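Local coordinates for protein beta-agarase D (Zobellia galactanivorans, PDB 4ASM) that hydrolyses the beta-1,4-linkages of agarose at random positions along the chain, with retention of the anomeric configuration, as a secreted family 16 endo-glycosidase, at residues A31-F35 and V353-V358; D34-F39 and A85-L91; K55-H61 and C122-K126; V139-N143 and M164-P170. One frame throughout, in Å; residues are numbered along the deposited sequence.

Interaction 1. Residues A31-F35 and V353-V358. With CA (calcium ion), chain B.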
# COMPACT_ATOMS: atom_id res chain seq x y z
N ALA A 31 2.17 -18.57 -1.82
CA ALA A 31 1.98 -17.15 -1.46
C ALA A 31 0.57 -16.82 -0.99
O ALA A 31 0.38 -15.95 -0.14
CB ALA A 31 2.34 -16.25 -2.62
N SER A 32 -0.42 -17.49 -1.58
CA SER A 32 -1.82 -17.15 -1.35
C SER A 32 -2.33 -17.68 -0.02
O SER A 32 -1.85 -18.69 0.49
CB SER A 32 -2.67 -17.65 -2.51
OG SER A 32 -2.20 -17.09 -3.72
N ASP A 33 -3.31 -16.99 0.55
CA ASP A 33 -3.82 -17.37 1.86
C ASP A 33 -5.26 -16.87 2.02
O ASP A 33 -5.52 -15.66 1.90
CB ASP A 33 -2.93 -16.78 2.96
CG ASP A 33 -3.12 -17.46 4.30
OD1 ASP A 33 -4.14 -18.19 4.46
OD2 ASP A 33 -2.25 -17.27 5.18
N ASP A 34 -6.20 -17.77 2.29
CA ASP A 34 -7.55 -17.33 2.63
C ASP A 34 -7.87 -17.30 4.13
O ASP A 34 -9.04 -17.12 4.52
CB ASP A 34 -8.67 -17.99 1.78
CG ASP A 34 -8.73 -19.50 1.91
OD1 ASP A 34 -7.91 -20.09 2.66
OD2 ASP A 34 -9.61 -20.09 1.21
N PHE A 35 -6.83 -17.45 4.97
CA PHE A 35 -6.88 -17.11 6.40
C PHE A 35 -8.01 -17.77 7.19
O PHE A 35 -8.64 -17.13 8.03
CB PHE A 35 -6.98 -15.58 6.59
CG PHE A 35 -5.78 -14.82 6.07
CD1 PHE A 35 -4.53 -15.05 6.63
CD2 PHE A 35 -5.90 -13.84 5.08
CE1 PHE A 35 -3.41 -14.34 6.19
CE2 PHE A 35 -4.78 -13.12 4.64
CZ PHE A 35 -3.55 -13.38 5.19
N VAL A 353 -8.44 -8.98 6.93
CA VAL A 353 -8.23 -9.45 5.57
C VAL A 353 -8.81 -10.87 5.44
O VAL A 353 -8.34 -11.83 6.05
CB VAL A 353 -6.75 -9.42 5.13
CG1 VAL A 353 -6.60 -9.86 3.68
CG2 VAL A 353 -6.13 -8.00 5.35
N ASP A 354 -9.86 -10.97 4.64
CA ASP A 354 -10.52 -12.25 4.41
C ASP A 354 -9.61 -13.19 3.63
O ASP A 354 -9.52 -14.39 3.93
CB ASP A 354 -11.81 -11.96 3.65
CG ASP A 354 -12.69 -13.19 3.44
OD1 ASP A 354 -12.47 -14.26 4.06
OD2 ASP A 354 -13.64 -13.07 2.63
N TRP A 355 -8.93 -12.65 2.62
CA TRP A 355 -8.03 -13.44 1.80
C TRP A 355 -7.11 -12.55 0.98
O TRP A 355 -7.42 -11.39 0.73
CB TRP A 355 -8.79 -14.39 0.87
CG TRP A 355 -9.90 -13.83 0.00
CD1 TRP A 355 -11.24 -14.00 0.22
CD2 TRP A 355 -9.79 -13.14 -1.27
NE1 TRP A 355 -11.97 -13.43 -0.80
CE2 TRP A 355 -11.11 -12.89 -1.72
CE3 TRP A 355 -8.71 -12.67 -2.04
CZ2 TRP A 355 -11.38 -12.22 -2.92
CZ3 TRP A 355 -8.98 -11.99 -3.23
CH2 TRP A 355 -10.32 -11.78 -3.67
N ILE A 356 -5.98 -13.12 0.59
CA ILE A 356 -5.08 -12.51 -0.37
C ILE A 356 -4.64 -13.60 -1.34
O ILE A 356 -4.20 -14.68 -0.93
CB ILE A 356 -3.89 -11.78 0.33
CG1 ILE A 356 -3.03 -11.01 -0.68
CG2 ILE A 356 -3.07 -12.76 1.20
CD1 ILE A 356 -2.03 -10.09 -0.02
N ARG A 357 -4.78 -13.31 -2.63
CA ARG A 357 -4.44 -14.28 -3.66
C ARG A 357 -3.40 -13.70 -4.61
O ARG A 357 -3.37 -12.48 -4.86
CB ARG A 357 -5.70 -14.71 -4.43
CG ARG A 357 -6.38 -13.64 -5.25
CD ARG A 357 -7.70 -14.18 -5.80
NE ARG A 357 -8.46 -13.18 -6.53
CZ ARG A 357 -9.46 -13.47 -7.35
NH1 ARG A 357 -9.80 -14.75 -7.57
NH2 ARG A 357 -10.14 -12.49 -7.93
N VAL A 358 -2.56 -14.58 -5.13
CA VAL A 358 -1.44 -14.18 -5.98
C VAL A 358 -1.47 -15.09 -7.20
O VAL A 358 -1.53 -16.32 -7.04
CB VAL A 358 -0.11 -14.36 -5.23
CG1 VAL A 358 1.06 -14.01 -6.12
CG2 VAL A 358 -0.09 -13.52 -3.95
CA CA B . -11.14 -16.08 4.78
O HOH W 1 -13.39 -16.48 5.59
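Asp34 and Asp354 meet at a calcium ion, which binds Asp34 O at 2.4 Å and takes both the backbone O and OD1 of Asp354, so that one aspartate chelates through main chain and side chain together. The two carbonyls, Asp34 O and Asp354 O, stand only 2.8 Å apart, an approach that the shared cation makes possible. Asp354 OD2 is paired with Arg138, so both carboxylate oxygens are engaged.

Next to the metal, Asp33 and Ile356 form an antiparallel hydrogen-bonded pair: Asp33 N to Ile356 O and Ile356 N to Asp33 O are each 2.9 Å and nearly straight. Further along, Ser32 OG accepts from Val358 N at 2.9 Å, a more bent bond of 145°, and is also hydrogen-bonded to Gln28. Within the loop, Phe35 N reaches Asp33 OD1 at 2.8 Å from above the carboxylate plane, closing an Asx turn; Asp33 OD2 is hydrogen-bonded to Tyr37 OH.

Packing completes the contact. With CG set anti to its carbonyl carbon (chi1 -64°), the Phe35 side chain crosses those of Val353 and Ile356 at a slant, its CE2 3.9 Å from Val353 CG1 and similarly close to Ile356 CG2, while Asp354 O lies at the ring edge. Strand 350-362 carries a classic beta bulge here, Asp354 and Trp355 both facing Arg138. Loop and bulged strand together supply part of the calcium site of this GH16 catalytic domain.

Interaction 2. Residues D34-F39 and A85-L91. With CA (calcium ion), chain B.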
# COMPACT_ATOMS: atom_id res chain seq x y z
N ASP A 34 -6.20 -17.77 2.29
CA ASP A 34 -7.55 -17.33 2.63
C ASP A 34 -7.87 -17.30 4.13
O ASP A 34 -9.04 -17.12 4.52
CB ASP A 34 -8.67 -17.99 1.78
CG ASP A 34 -8.73 -19.50 1.91
OD1 ASP A 34 -7.91 -20.09 2.66
OD2 ASP A 34 -9.61 -20.09 1.21
N PHE A 35 -6.83 -17.45 4.97
CA PHE A 35 -6.88 -17.11 6.40
C PHE A 35 -8.01 -17.77 7.19
O PHE A 35 -8.64 -17.13 8.03
CB PHE A 35 -6.98 -15.58 6.59
CG PHE A 35 -5.78 -14.82 6.07
CD1 PHE A 35 -4.53 -15.05 6.63
CD2 PHE A 35 -5.90 -13.84 5.08
CE1 PHE A 35 -3.41 -14.34 6.19
CE2 PHE A 35 -4.78 -13.12 4.64
CZ PHE A 35 -3.55 -13.38 5.19
N ASN A 36 -8.24 -19.07 6.96
CA ASN A 36 -9.39 -19.73 7.60
C ASN A 36 -9.02 -20.62 8.79
O ASN A 36 -9.88 -21.26 9.42
CB ASN A 36 -10.24 -20.43 6.53
CG ASN A 36 -10.91 -19.42 5.60
OD1 ASN A 36 -11.14 -18.25 5.99
ND2 ASN A 36 -11.19 -19.84 4.38
N TYR A 37 -7.75 -20.56 9.14
CA TYR A 37 -7.16 -21.32 10.22
C TYR A 37 -7.05 -20.45 11.47
O TYR A 37 -7.46 -19.28 11.47
CB TYR A 37 -5.77 -21.82 9.77
CG TYR A 37 -4.84 -20.73 9.24
CD1 TYR A 37 -4.89 -20.33 7.90
CD2 TYR A 37 -3.93 -20.11 10.09
CE1 TYR A 37 -4.04 -19.33 7.43
CE2 TYR A 37 -3.10 -19.11 9.63
CZ TYR A 37 -3.15 -18.74 8.30
OH TYR A 37 -2.30 -17.75 7.85
N THR A 38 -6.52 -21.03 12.54
CA THR A 38 -6.27 -20.31 13.77
C THR A 38 -4.79 -20.04 13.93
O THR A 38 -3.96 -20.94 13.80
CB THR A 38 -6.84 -21.09 15.00
OG1 THR A 38 -8.27 -21.16 14.88
CG2 THR A 38 -6.48 -20.39 16.31
N PHE A 39 -4.45 -18.77 14.14
CA PHE A 39 -3.15 -18.37 14.62
C PHE A 39 -3.40 -17.44 15.79
O PHE A 39 -3.91 -16.32 15.61
CB PHE A 39 -2.33 -17.67 13.52
CG PHE A 39 -1.09 -16.98 14.05
CD1 PHE A 39 -0.14 -17.69 14.77
CD2 PHE A 39 -0.90 -15.62 13.84
CE1 PHE A 39 0.99 -17.06 15.28
CE2 PHE A 39 0.22 -14.97 14.36
CZ PHE A 39 1.18 -15.69 15.08
N ALA A 85 -3.13 -11.74 14.36
CA ALA A 85 -3.74 -13.05 14.61
C ALA A 85 -4.50 -13.50 13.36
O ALA A 85 -4.79 -12.69 12.47
CB ALA A 85 -4.69 -12.97 15.79
N VAL A 86 -4.81 -14.79 13.29
CA VAL A 86 -5.72 -15.27 12.25
C VAL A 86 -6.82 -16.00 12.99
O VAL A 86 -6.53 -16.88 13.81
CB VAL A 86 -5.02 -16.18 11.21
CG1 VAL A 86 -5.97 -16.60 10.09
CG2 VAL A 86 -3.82 -15.43 10.62
N SER A 87 -8.07 -15.61 12.73
CA SER A 87 -9.24 -16.24 13.37
C SER A 87 -10.52 -15.74 12.73
O SER A 87 -10.56 -14.65 12.17
CB SER A 87 -9.28 -16.00 14.88
OG SER A 87 -9.36 -14.62 15.16
N GLY A 88 -11.56 -16.58 12.77
CA GLY A 88 -12.88 -16.16 12.28
C GLY A 88 -12.91 -15.98 10.78
O GLY A 88 -13.82 -15.33 10.24
N GLY A 89 -11.93 -16.56 10.09
CA GLY A 89 -11.84 -16.47 8.64
C GLY A 89 -11.01 -15.30 8.12
O GLY A 89 -10.89 -15.12 6.92
N ASN A 90 -10.44 -14.52 9.03
CA ASN A 90 -9.69 -13.32 8.63
C ASN A 90 -8.32 -13.26 9.28
O ASN A 90 -8.16 -13.65 10.44
CB ASN A 90 -10.42 -12.04 9.08
CG ASN A 90 -11.80 -11.89 8.48
OD1 ASN A 90 -11.96 -11.73 7.27
ND2 ASN A 90 -12.82 -11.89 9.35
N LEU A 91 -7.36 -12.69 8.55
CA LEU A 91 -6.21 -12.08 9.21
C LEU A 91 -6.70 -10.86 9.99
O LEU A 91 -7.46 -10.04 9.45
CB LEU A 91 -5.19 -11.65 8.15
CG LEU A 91 -3.99 -10.81 8.60
CD1 LEU A 91 -3.00 -11.61 9.48
CD2 LEU A 91 -3.30 -10.18 7.39
CA CA B . -11.14 -16.08 4.78
O HOH W 2 -9.51 -17.78 10.59
O HOH W 1 -13.39 -16.48 5.59
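Leu91 CB sits squarely over one face of the Phe35 ring, 3.5 Å from the centroid and 2° off the normal, so all six ring carbons are about equally distant from it. The two side chains run side by side, whereas Val86 crosses Phe35 at about a right angle. Val86 in turn covers a face of Tyr37: its CG1 is 3.9 Å from that ring's centroid, displaced toward the rim. Tyr37 reaches this place with CG held between its own N and carbonyl carbon (chi1 53°), which folds the ring back over Val86; its hydroxyl is bonded to Asp33.

Val86 also anchors the backbone. Phe39 N donates to Val86 O at 2.8 Å (172°), and Val86 N returns a bond to Phe39 O, which it meets in the carbonyl plane on a lone pair. This is a single antiparallel hydrogen-bonded bridge. A water bridges the loop and the turn, donating to Phe35 O and Tyr37 O and accepting from Gly89 N at 2.8 Å.

At the other end, Asn36 OD1 and Gly89 O bind the calcium ion at 2.5 and 2.4 Å. Gly89 lies in a type I' turn from Ser87 to Asn90, at a positive phi. Residues 85-90 belong to a probable substrate-binding stretch.

The turn joins strands 84-87 and 90-96; Leu91 is bonded through its backbone to Val353 of strand 350-362, the Phe35 ring meets that of Trp56, and Phe48 of strand 47-48 touches Tyr37 and Val86.

Interaction 3. Residues K55-H61 and C122-K126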
# COMPACT_ATOMS: atom_id res chain seq x y z
N LYS A 55 3.42 -19.48 5.90
CA LYS A 55 3.16 -18.53 4.83
C LYS A 55 3.57 -17.11 5.19
O LYS A 55 3.80 -16.30 4.30
CB LYS A 55 1.68 -18.52 4.47
CG LYS A 55 1.21 -19.76 3.75
CD LYS A 55 -0.23 -19.64 3.34
CE LYS A 55 -0.69 -20.90 2.62
NZ LYS A 55 -0.25 -20.87 1.20
N TRP A 56 3.62 -16.80 6.48
CA TRP A 56 3.90 -15.46 6.97
C TRP A 56 4.78 -15.52 8.20
O TRP A 56 4.85 -16.56 8.87
CB TRP A 56 2.61 -14.74 7.39
CG TRP A 56 1.51 -14.73 6.37
CD1 TRP A 56 0.56 -15.68 6.20
CD2 TRP A 56 1.26 -13.71 5.39
NE1 TRP A 56 -0.28 -15.33 5.18
CE2 TRP A 56 0.13 -14.13 4.65
CE3 TRP A 56 1.86 -12.48 5.08
CZ2 TRP A 56 -0.41 -13.37 3.59
CZ3 TRP A 56 1.33 -11.72 4.03
CH2 TRP A 56 0.20 -12.17 3.30
N TYR A 57 5.41 -14.40 8.52
CA TYR A 57 5.87 -14.15 9.89
C TYR A 57 5.35 -12.82 10.41
O TYR A 57 5.04 -11.90 9.62
CB TYR A 57 7.40 -14.30 10.06
CG TYR A 57 8.25 -13.53 9.10
CD1 TYR A 57 8.65 -14.09 7.89
CD2 TYR A 57 8.70 -12.24 9.40
CE1 TYR A 57 9.46 -13.39 7.00
CE2 TYR A 57 9.51 -11.53 8.52
CZ TYR A 57 9.88 -12.11 7.32
OH TYR A 57 10.68 -11.39 6.45
N ASN A 58 5.22 -12.72 11.73
CA ASN A 58 4.56 -11.59 12.39
C ASN A 58 5.48 -10.41 12.65
O ASN A 58 5.40 -9.76 13.71
CB ASN A 58 3.83 -12.05 13.67
CG ASN A 58 4.77 -12.67 14.71
OD1 ASN A 58 5.94 -12.97 14.42
ND2 ASN A 58 4.25 -12.86 15.93
N LYS A 59 6.31 -10.09 11.65
CA LYS A 59 7.24 -8.98 11.78
C LYS A 59 7.45 -8.32 10.42
O LYS A 59 7.22 -8.94 9.39
CB LYS A 59 8.58 -9.49 12.37
CG LYS A 59 9.60 -8.43 12.69
CD LYS A 59 10.77 -9.08 13.44
CE LYS A 59 11.87 -8.08 13.72
NZ LYS A 59 12.84 -8.63 14.73
N TYR A 60 7.88 -7.06 10.45
CA TYR A 60 8.37 -6.38 9.26
C TYR A 60 9.50 -7.19 8.62
O TYR A 60 10.19 -7.95 9.29
CB TYR A 60 8.88 -5.03 9.71
CG TYR A 60 9.38 -4.09 8.66
CD1 TYR A 60 8.53 -3.63 7.64
CD2 TYR A 60 10.67 -3.59 8.72
CE1 TYR A 60 8.98 -2.69 6.69
CE2 TYR A 60 11.13 -2.68 7.77
CZ TYR A 60 10.28 -2.23 6.76
OH TYR A 60 10.74 -1.31 5.82
N HIS A 61 9.69 -7.00 7.32
CA HIS A 61 10.46 -7.94 6.50
C HIS A 61 11.96 -8.01 6.82
O HIS A 61 12.59 -7.00 7.15
CB HIS A 61 10.23 -7.64 5.00
CG HIS A 61 10.89 -6.39 4.49
ND1 HIS A 61 11.22 -6.24 3.16
CD2 HIS A 61 11.29 -5.25 5.11
CE1 HIS A 61 11.78 -5.06 2.98
NE2 HIS A 61 11.84 -4.44 4.15
N CYS A 122 2.32 -5.93 11.96
CA CYS A 122 2.98 -5.90 10.66
C CYS A 122 3.40 -7.31 10.35
O CYS A 122 4.01 -7.96 11.21
CB CYS A 122 4.21 -4.99 10.72
SG CYS A 122 5.01 -4.73 9.12
N ILE A 123 3.09 -7.79 9.15
CA ILE A 123 3.49 -9.13 8.74
C ILE A 123 4.16 -9.10 7.39
O ILE A 123 3.91 -8.20 6.58
CB ILE A 123 2.30 -10.13 8.73
CG1 ILE A 123 1.35 -9.83 7.57
CG2 ILE A 123 1.57 -10.10 10.07
CD1 ILE A 123 0.20 -10.85 7.47
N THR A 124 4.95 -10.14 7.12
CA THR A 124 5.62 -10.34 5.83
C THR A 124 5.33 -11.77 5.34
O THR A 124 5.41 -12.72 6.12
CB THR A 124 7.13 -10.21 6.03
OG1 THR A 124 7.44 -8.92 6.56
CG2 THR A 124 7.86 -10.37 4.71
N ASN A 125 5.00 -11.90 4.06
CA ASN A 125 4.79 -13.20 3.41
C ASN A 125 6.13 -13.86 3.11
O ASN A 125 7.11 -13.19 2.76
CB ASN A 125 3.93 -13.00 2.14
CG ASN A 125 3.29 -14.27 1.63
OD1 ASN A 125 2.05 -14.36 1.52
ND2 ASN A 125 4.10 -15.22 1.27
N LYS A 126 6.18 -15.19 3.27
CA LYS A 126 7.46 -15.91 3.08
C LYS A 126 7.79 -16.16 1.61
O LYS A 126 8.88 -16.63 1.30
CB LYS A 126 7.42 -17.23 3.85
CG LYS A 126 7.26 -16.99 5.33
CD LYS A 126 8.56 -17.15 6.05
CE LYS A 126 8.67 -18.52 6.63
NZ LYS A 126 10.00 -18.65 7.28
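Thr124 OG1 donates to Lys59 O at 2.8 Å, in the plane of that carbonyl. Its torsion (chi1 -59°) places OG1 anti to the carbonyl carbon and turns CG2 to pack against His61 CB and the Tyr57 hydroxyl, which is itself hydrogen-bonded to Asn62 N. Thr124 is bonded through its backbone as well: Tyr57 N donates to Thr124 O at 2.9 Å, and Thr124 N to Tyr57 O at 3.1 Å. The threonine is thus tied to the 55-61 segment both at the strand and at the loop that follows it. The last crossing bond runs from Lys126 N to Lys55 O, 2.8 Å long, and arrives from above the carbonyl plane (45° out of it).

These bonds define a short antiparallel pairing in which Tyr57 and Thr124 are a hydrogen-bonded pair and Trp56 and Asn125 a non-hydrogen-bonded one. Strand 56-57 thereby borders the end of strand 112-125, whose backbone at Ile123 and Asn125 is bonded to strand 320-326, within the beta-sandwich, jelly-roll fold of GH16 enzymes. Lys55 and Trp56 form a classic beta bulge opposite Phe48.

Trp56 and Tyr57 point to opposite faces of the pairing. The Trp56 indole is held between Ile123 and Asn125: Ile123 CD1 lies over one face, 3.3 Å from Trp56 CE3, and the Asn125 side chain covers the opposite face, its CB 3.5 Å from Trp56 CZ3. Trp56 NE1 donates to Asp33. Thr124 CB sits over the Tyr57 ring, 3.9 Å from the centroid, while Lys126 CD approaches that ring's edge. In the loop that follows, Cys122 SG lies at the edge of the Tyr60 ring, 5.3 Å from its centroid.

Interaction 4. Residues V139-N143 and M164-P170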
# COMPACT_ATOMS: atom_id res chain seq x y z
N VAL A 139 -10.58 -7.14 1.87
CA VAL A 139 -10.18 -6.49 3.11
C VAL A 139 -11.25 -5.53 3.62
O VAL A 139 -11.83 -4.79 2.83
CB VAL A 139 -8.83 -5.74 2.92
CG1 VAL A 139 -8.87 -4.78 1.71
CG2 VAL A 139 -8.40 -5.04 4.21
N LYS A 140 -11.52 -5.57 4.93
CA LYS A 140 -12.34 -4.56 5.57
C LYS A 140 -11.40 -3.47 6.04
O LYS A 140 -10.68 -3.63 7.03
CB LYS A 140 -13.11 -5.13 6.75
CG LYS A 140 -14.09 -4.14 7.36
CD LYS A 140 -14.85 -4.76 8.51
CE LYS A 140 -15.92 -3.82 9.04
NZ LYS A 140 -16.64 -4.44 10.20
N VAL A 141 -11.43 -2.34 5.32
CA VAL A 141 -10.60 -1.19 5.67
C VAL A 141 -10.93 -0.74 7.10
O VAL A 141 -12.11 -0.68 7.47
CB VAL A 141 -10.86 -0.04 4.67
CG1 VAL A 141 -10.06 1.21 5.03
CG2 VAL A 141 -10.57 -0.51 3.22
N MET A 142 -9.92 -0.42 7.90
CA MET A 142 -10.19 0.04 9.26
C MET A 142 -10.96 1.34 9.28
O MET A 142 -10.59 2.30 8.58
CB MET A 142 -8.92 0.25 10.05
CG MET A 142 -8.16 -0.97 10.33
SD MET A 142 -6.86 -0.63 11.56
CE MET A 142 -5.93 0.56 10.59
N ASN A 143 -11.99 1.38 10.12
CA ASN A 143 -12.72 2.62 10.39
C ASN A 143 -11.93 3.49 11.38
O ASN A 143 -12.35 3.73 12.52
CB ASN A 143 -14.12 2.32 10.93
CG ASN A 143 -14.97 3.55 10.98
OD1 ASN A 143 -14.75 4.49 10.21
ND2 ASN A 143 -15.91 3.58 11.90
N MET A 164 -2.76 -1.23 -1.40
CA MET A 164 -3.66 -0.29 -0.74
C MET A 164 -2.90 0.52 0.31
O MET A 164 -2.15 -0.03 1.12
CB MET A 164 -4.80 -1.04 -0.07
CG MET A 164 -5.74 -0.11 0.74
SD MET A 164 -7.12 -0.98 1.52
CE MET A 164 -6.24 -2.01 2.71
N GLU A 165 -3.12 1.85 0.30
CA GLU A 165 -2.76 2.72 1.42
C GLU A 165 -4.00 3.59 1.62
O GLU A 165 -4.32 4.42 0.74
CB GLU A 165 -1.55 3.59 1.08
CG GLU A 165 -1.19 4.60 2.15
CD GLU A 165 0.12 5.28 1.84
OE1 GLU A 165 0.20 5.89 0.75
OE2 GLU A 165 1.06 5.21 2.67
N CYS A 166 -4.73 3.36 2.71
CA CYS A 166 -6.01 4.00 2.91
C CYS A 166 -6.18 4.41 4.36
O CYS A 166 -5.99 3.60 5.25
CB CYS A 166 -7.13 3.04 2.49
SG CYS A 166 -8.79 3.78 2.62
N TYR A 167 -6.49 5.68 4.59
CA TYR A 167 -6.80 6.20 5.92
C TYR A 167 -8.30 6.37 5.98
O TYR A 167 -8.83 7.48 5.81
CB TYR A 167 -6.08 7.54 6.16
CG TYR A 167 -4.67 7.54 5.61
CD1 TYR A 167 -4.44 7.73 4.26
CD2 TYR A 167 -3.57 7.39 6.45
CE1 TYR A 167 -3.16 7.72 3.73
CE2 TYR A 167 -2.26 7.38 5.92
CZ TYR A 167 -2.09 7.56 4.56
OH TYR A 167 -0.82 7.56 3.98
N GLY A 168 -8.98 5.24 6.18
CA GLY A 168 -10.39 5.13 5.79
C GLY A 168 -11.43 5.75 6.69
O GLY A 168 -12.58 5.96 6.25
N GLY A 169 -11.07 6.03 7.93
CA GLY A 169 -12.04 6.59 8.87
C GLY A 169 -11.94 8.10 8.93
O GLY A 169 -10.84 8.65 8.99
N PRO A 170 -13.09 8.80 8.89
CA PRO A 170 -13.03 10.25 8.98
C PRO A 170 -12.68 10.77 10.36
O PRO A 170 -12.38 11.94 10.49
CB PRO A 170 -14.45 10.69 8.59
CG PRO A 170 -15.32 9.54 8.93
CD PRO A 170 -14.46 8.31 8.67
O HOH W 3 -7.82 2.85 7.71
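Strand 159-166 carries the probable proton donor, Glu165, and this contact packs the opposite surface of its end against the end of strand 133-140 and the loop beyond. Met164 and Cys166 point toward the 139-143 segment, while the side chain of Glu165, between them in sequence, makes no contact with that segment; its OE1 is bonded to His184.

Val139 and Met164 meet tip to tip. The methionine runs extended from its backbone until chi3 (66°) bends it, which brings Met164 CE to 3.9 Å from Val139 CG1. Val141 divides its two branches: CG2 lies 3.9 Å from Met164 SD, and CG1, anti to the backbone N (chi1 177°), reaches Cys166 SG at 3.7 Å. Val141 CG1 also comes within 4.0 Å of Gly168 CA.

Beyond the sulfurs the contact passes to the two glycines; Asn143 OD1 lies 3.7 Å from Gly169 CA, with Pro170 CD slightly farther off. The two segments share no direct hydrogen bond; a water links them instead: it lies 3.0 Å from Met142 O, probably as donor, and accepts from Gly168 N at 3.1 Å.

Leu351 and Val353 of strand 350-362 touch Val139, and Ile223 of strand 220-229 touches both Val139 and Met164. Such apolar packing behind the strand that carries the probable acid is in keeping with the GH16 beta-sandwich, in which the predicted catalytic glutamates face the substrate cleft.

Interactions 1 and 2 start from the same loop, share Asp34 and Phe35, and complete one calcium site together with Asp9 and a water; their centres are 10 Å apart, and Val353 O is 2.8 Å from Leu91 N, a probable hydrogen bond between neighbouring strands. Interaction 3 joins both at Trp56, whose NE1 lies 2.8 Å from Asp33 OD2 and 3.4 Å from Phe35 CE1, while Ile123 CD1 of interaction 3 approaches Leu91 CD2 at 3.6 Å. Interaction 4 holds Glu165, the probable proton donor, and meets interaction 1 through Val139 CG2 and Val353 CG2, 3.9 Å apart. It does not touch interaction 2 or 3, whose nearest atoms are about 7 and 11 Å away.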